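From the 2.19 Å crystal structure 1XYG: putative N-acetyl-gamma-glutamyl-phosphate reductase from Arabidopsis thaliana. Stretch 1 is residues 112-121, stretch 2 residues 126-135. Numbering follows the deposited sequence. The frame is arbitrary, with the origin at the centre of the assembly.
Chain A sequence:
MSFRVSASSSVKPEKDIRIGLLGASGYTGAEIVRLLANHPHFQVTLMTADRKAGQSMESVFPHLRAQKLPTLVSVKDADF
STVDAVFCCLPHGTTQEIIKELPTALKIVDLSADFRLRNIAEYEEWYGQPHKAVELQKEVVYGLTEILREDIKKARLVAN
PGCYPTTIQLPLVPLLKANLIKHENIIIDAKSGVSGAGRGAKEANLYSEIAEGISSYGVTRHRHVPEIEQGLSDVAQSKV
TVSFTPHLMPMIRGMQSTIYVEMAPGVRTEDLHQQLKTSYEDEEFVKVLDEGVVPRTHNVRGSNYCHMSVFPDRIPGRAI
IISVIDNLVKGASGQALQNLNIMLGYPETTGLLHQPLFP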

# COMPACT_ATOMS: atom_id res chain seq x y z
N SER A 112 26.32 -0.51 -12.57
CA SER A 112 26.83 -0.19 -11.24
C SER A 112 27.35 1.25 -11.27
O SER A 112 27.32 1.91 -12.30
CB SER A 112 27.97 -1.12 -10.84
OG SER A 112 29.22 -0.59 -11.27
N ALA A 113 27.82 1.72 -10.13
CA ALA A 113 28.34 3.08 -10.03
C ALA A 113 29.86 3.16 -10.15
O ALA A 113 30.43 4.25 -10.24
CB ALA A 113 27.90 3.69 -8.71
N ASP A 114 30.51 2.00 -10.16
CA ASP A 114 31.97 1.92 -10.20
C ASP A 114 32.73 2.64 -11.32
O ASP A 114 33.93 2.87 -11.19
CB ASP A 114 32.43 0.45 -10.21
CG ASP A 114 32.53 -0.15 -8.82
OD1 ASP A 114 32.35 0.58 -7.83
OD2 ASP A 114 32.81 -1.36 -8.75
N PHE A 115 32.06 2.99 -12.42
CA PHE A 115 32.75 3.68 -13.51
C PHE A 115 32.15 5.04 -13.84
O PHE A 115 32.50 5.65 -14.85
CB PHE A 115 32.74 2.81 -14.78
CG PHE A 115 33.75 1.70 -14.78
CD1 PHE A 115 35.10 1.98 -14.96
CD2 PHE A 115 33.36 0.38 -14.59
CE1 PHE A 115 36.05 0.96 -14.97
CE2 PHE A 115 34.29 -0.65 -14.59
CZ PHE A 115 35.64 -0.36 -14.78
N ARG A 116 31.26 5.53 -12.98
CA ARG A 116 30.61 6.81 -13.21
C ARG A 116 31.50 8.02 -12.91
O ARG A 116 31.50 9.00 -13.65
CB ARG A 116 29.32 6.92 -12.38
CG ARG A 116 28.25 5.86 -12.69
CD ARG A 116 27.00 6.05 -11.83
NE ARG A 116 26.10 4.90 -11.91
CZ ARG A 116 25.23 4.56 -10.96
NH1 ARG A 116 25.12 5.31 -9.86
NH2 ARG A 116 24.48 3.48 -11.10
N LEU A 117 32.27 7.95 -11.83
CA LEU A 117 33.13 9.06 -11.45
C LEU A 117 34.47 9.03 -12.20
O LEU A 117 35.16 8.01 -12.20
CB LEU A 117 33.38 9.04 -9.94
CG LEU A 117 32.13 9.16 -9.04
CD1 LEU A 117 32.54 8.87 -7.62
CD2 LEU A 117 31.53 10.55 -9.13
N ARG A 118 34.84 10.13 -12.84
CA ARG A 118 36.11 10.17 -13.57
C ARG A 118 37.29 10.44 -12.63
O ARG A 118 38.41 10.00 -12.89
CB ARG A 118 36.08 11.23 -14.66
CG ARG A 118 34.88 11.19 -15.59
CD ARG A 118 34.85 12.46 -16.43
NE ARG A 118 34.99 13.61 -15.55
CZ ARG A 118 34.99 14.88 -15.94
NH1 ARG A 118 34.84 15.20 -17.21
NH2 ARG A 118 35.13 15.83 -15.03
N ASN A 119 37.04 11.18 -11.56
CA ASN A 119 38.09 11.48 -10.60
C ASN A 119 38.31 10.29 -9.67
O ASN A 119 37.45 9.98 -8.85
CB ASN A 119 37.74 12.72 -9.79
CG ASN A 119 38.87 13.16 -8.92
OD1 ASN A 119 39.36 12.39 -8.09
ND2 ASN A 119 39.31 14.39 -9.10
N ILE A 120 39.47 9.65 -9.80
CA ILE A 120 39.82 8.48 -9.00
C ILE A 120 39.77 8.70 -7.49
O ILE A 120 39.18 7.89 -6.76
CB ILE A 120 41.22 7.99 -9.42
CG1 ILE A 120 41.21 7.69 -10.92
CG2 ILE A 120 41.62 6.74 -8.63
CD1 ILE A 120 40.13 6.70 -11.35
N ALA A 121 40.42 9.76 -7.01
CA ALA A 121 40.44 10.07 -5.58
C ALA A 121 39.00 10.23 -5.07
O ALA A 121 38.67 9.85 -3.95
CB ALA A 121 41.22 11.37 -5.33
N TRP A 126 34.41 8.37 -1.67
CA TRP A 126 32.98 8.08 -1.58
C TRP A 126 32.61 6.60 -1.56
O TRP A 126 31.54 6.24 -1.06
CB TRP A 126 32.22 8.76 -2.72
CG TRP A 126 32.05 10.23 -2.55
CD1 TRP A 126 32.88 11.22 -3.01
CD2 TRP A 126 31.01 10.88 -1.82
NE1 TRP A 126 32.41 12.45 -2.61
CE2 TRP A 126 31.26 12.27 -1.88
CE3 TRP A 126 29.88 10.42 -1.13
CZ2 TRP A 126 30.42 13.21 -1.27
CZ3 TRP A 126 29.05 11.35 -0.52
CH2 TRP A 126 29.33 12.73 -0.59
N TYR A 127 33.47 5.75 -2.10
CA TYR A 127 33.16 4.32 -2.13
C TYR A 127 33.99 3.43 -1.21
O TYR A 127 33.81 2.22 -1.18
CB TYR A 127 33.20 3.82 -3.58
CG TYR A 127 31.95 4.18 -4.36
CD1 TYR A 127 30.81 3.39 -4.27
CD2 TYR A 127 31.88 5.37 -5.08
CE1 TYR A 127 29.61 3.77 -4.87
CE2 TYR A 127 30.67 5.77 -5.69
CZ TYR A 127 29.55 4.96 -5.57
OH TYR A 127 28.33 5.36 -6.08
N GLY A 128 34.91 4.04 -0.47
CA GLY A 128 35.72 3.31 0.50
C GLY A 128 36.73 2.27 0.02
O GLY A 128 37.11 1.36 0.77
N GLN A 129 37.20 2.42 -1.21
CA GLN A 129 38.20 1.50 -1.73
C GLN A 129 38.85 2.05 -2.99
O GLN A 129 38.28 2.85 -3.72
CB GLN A 129 37.62 0.09 -1.93
CG GLN A 129 36.99 -0.28 -3.26
CD GLN A 129 36.46 -1.71 -3.23
OE1 GLN A 129 37.03 -2.59 -2.58
NE2 GLN A 129 35.36 -1.95 -3.94
N PRO A 130 40.10 1.66 -3.23
CA PRO A 130 40.85 2.12 -4.40
C PRO A 130 40.18 1.71 -5.71
O PRO A 130 39.53 0.67 -5.79
CB PRO A 130 42.21 1.46 -4.21
CG PRO A 130 42.33 1.49 -2.65
CD PRO A 130 40.98 1.00 -2.25
N HIS A 131 40.31 2.56 -6.72
CA HIS A 131 39.75 2.29 -8.04
C HIS A 131 40.69 1.23 -8.62
O HIS A 131 41.90 1.45 -8.71
CB HIS A 131 39.79 3.57 -8.89
CG HIS A 131 38.95 3.52 -10.14
ND1 HIS A 131 39.14 2.59 -11.13
CD2 HIS A 131 37.96 4.34 -10.57
CE1 HIS A 131 38.30 2.83 -12.13
NE2 HIS A 131 37.57 3.89 -11.81
N LYS A 132 40.15 0.07 -9.00
CA LYS A 132 40.98 -1.01 -9.52
C LYS A 132 41.06 -1.12 -11.04
O LYS A 132 41.48 -2.15 -11.57
CB LYS A 132 40.51 -2.34 -8.93
CG LYS A 132 40.76 -2.46 -7.44
CD LYS A 132 40.11 -3.69 -6.84
CE LYS A 132 38.60 -3.56 -6.81
NZ LYS A 132 37.98 -4.68 -6.07
N ALA A 133 40.68 -0.06 -11.74
CA ALA A 133 40.72 -0.06 -13.20
C ALA A 133 40.92 1.38 -13.67
O ALA A 133 40.26 1.85 -14.60
CB ALA A 133 39.41 -0.61 -13.76
N VAL A 134 41.87 2.05 -13.03
CA VAL A 134 42.18 3.45 -13.32
C VAL A 134 42.31 3.80 -14.80
O VAL A 134 41.75 4.81 -15.24
CB VAL A 134 43.48 3.87 -12.60
CG1 VAL A 134 43.86 5.29 -12.99
CG2 VAL A 134 43.30 3.79 -11.09
N GLU A 135 43.05 2.99 -15.56
CA GLU A 135 43.24 3.25 -16.99
C GLU A 135 41.96 3.13 -17.79
O GLU A 135 41.61 4.02 -18.56
CB GLU A 135 44.27 2.28 -17.59
CG GLU A 135 45.75 2.63 -17.45
CD GLU A 135 46.02 4.11 -17.25
OE1 GLU A 135 45.52 4.92 -18.05
OE2 GLU A 135 46.73 4.45 -16.29
O HOH W 1 41.18 5.11 -6.14

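The two stretches bury 497 Å² between them, both sides summed, and no direct hydrogen bond crosses the contact. The direct contacts across the two stretches are van der Waals and CH-pi in kind, and one water bridges the backbones. H131 and Y127 are the most covered residues of the second stretch and I120 of the first.

The clearest fit is at H131. Its CA-to-CB bond points toward stretch 1, and chi1 of -166° (t) sets the imidazole between I120 and F115. The CA-to-CB bond of I120 runs sideways, but with chi1 and chi2 both m the delta methyl is the bump that rests on one face of the ring: I120 CD1 lies 3.7 Å from the centroid of the H131 ring, 30° off the normal, and 3.3 Å from H131 CD2. This is the geometry of a CH-pi contact. The imidazole is also anchored within its own stretch, since A133 N donates to H131 ND1 at 3.1 Å with an N-H...acceptor angle of 152°. That bond ties the ring to the backbone two residues on, so the surface that I120 meets is a braced one.

F115 reaches the same ring differently. The CA-to-CB bond of F115 also runs sideways, but the end of its side chain comes nearer: F115 CE1 sits 4.1 Å from H131 CE1 and 3.9 Å from A133 CB. The two ring planes meet at 73° with centroids 5.9 Å apart, an oblique arrangement. One ring atom of F115 thus touches both the imidazole and the small methyl of A133, whose CA-to-CB bond points toward stretch 1. Further along, I120 CG1 packs 4.1 Å from V134 CG1, so the isoleucine spans from the imidazole to a more exposed valine.

Y127 forms a second centre. Its CA-to-CB bond points toward stretch 1, and those of A113 and L117 point toward stretch 2. The tyrosine ring is the bump here, reaching toward stretch 1 with its hydroxyl end at the alanine methyl and its edge at the leucine. A113 CB is 3.1 Å from Y127 OH and 3.8 Å from Y127 CZ; the former is a tight approach for a carbon and an oxygen. L117 CD1 lies near the ring plane, 4.1 Å from Y127 CE2. The turn carrying A113 is closed locally by R116 N donating to A113 O at 3.1 Å.

Where the backbones come near, I120 and H131 have CA atoms 6.3 Å apart, and a water fills part of the space. It accepts from H131 N at 2.8 Å and donates weakly to I120 O at 3.5 Å, a lopsided polar bridge beside the apolar packing.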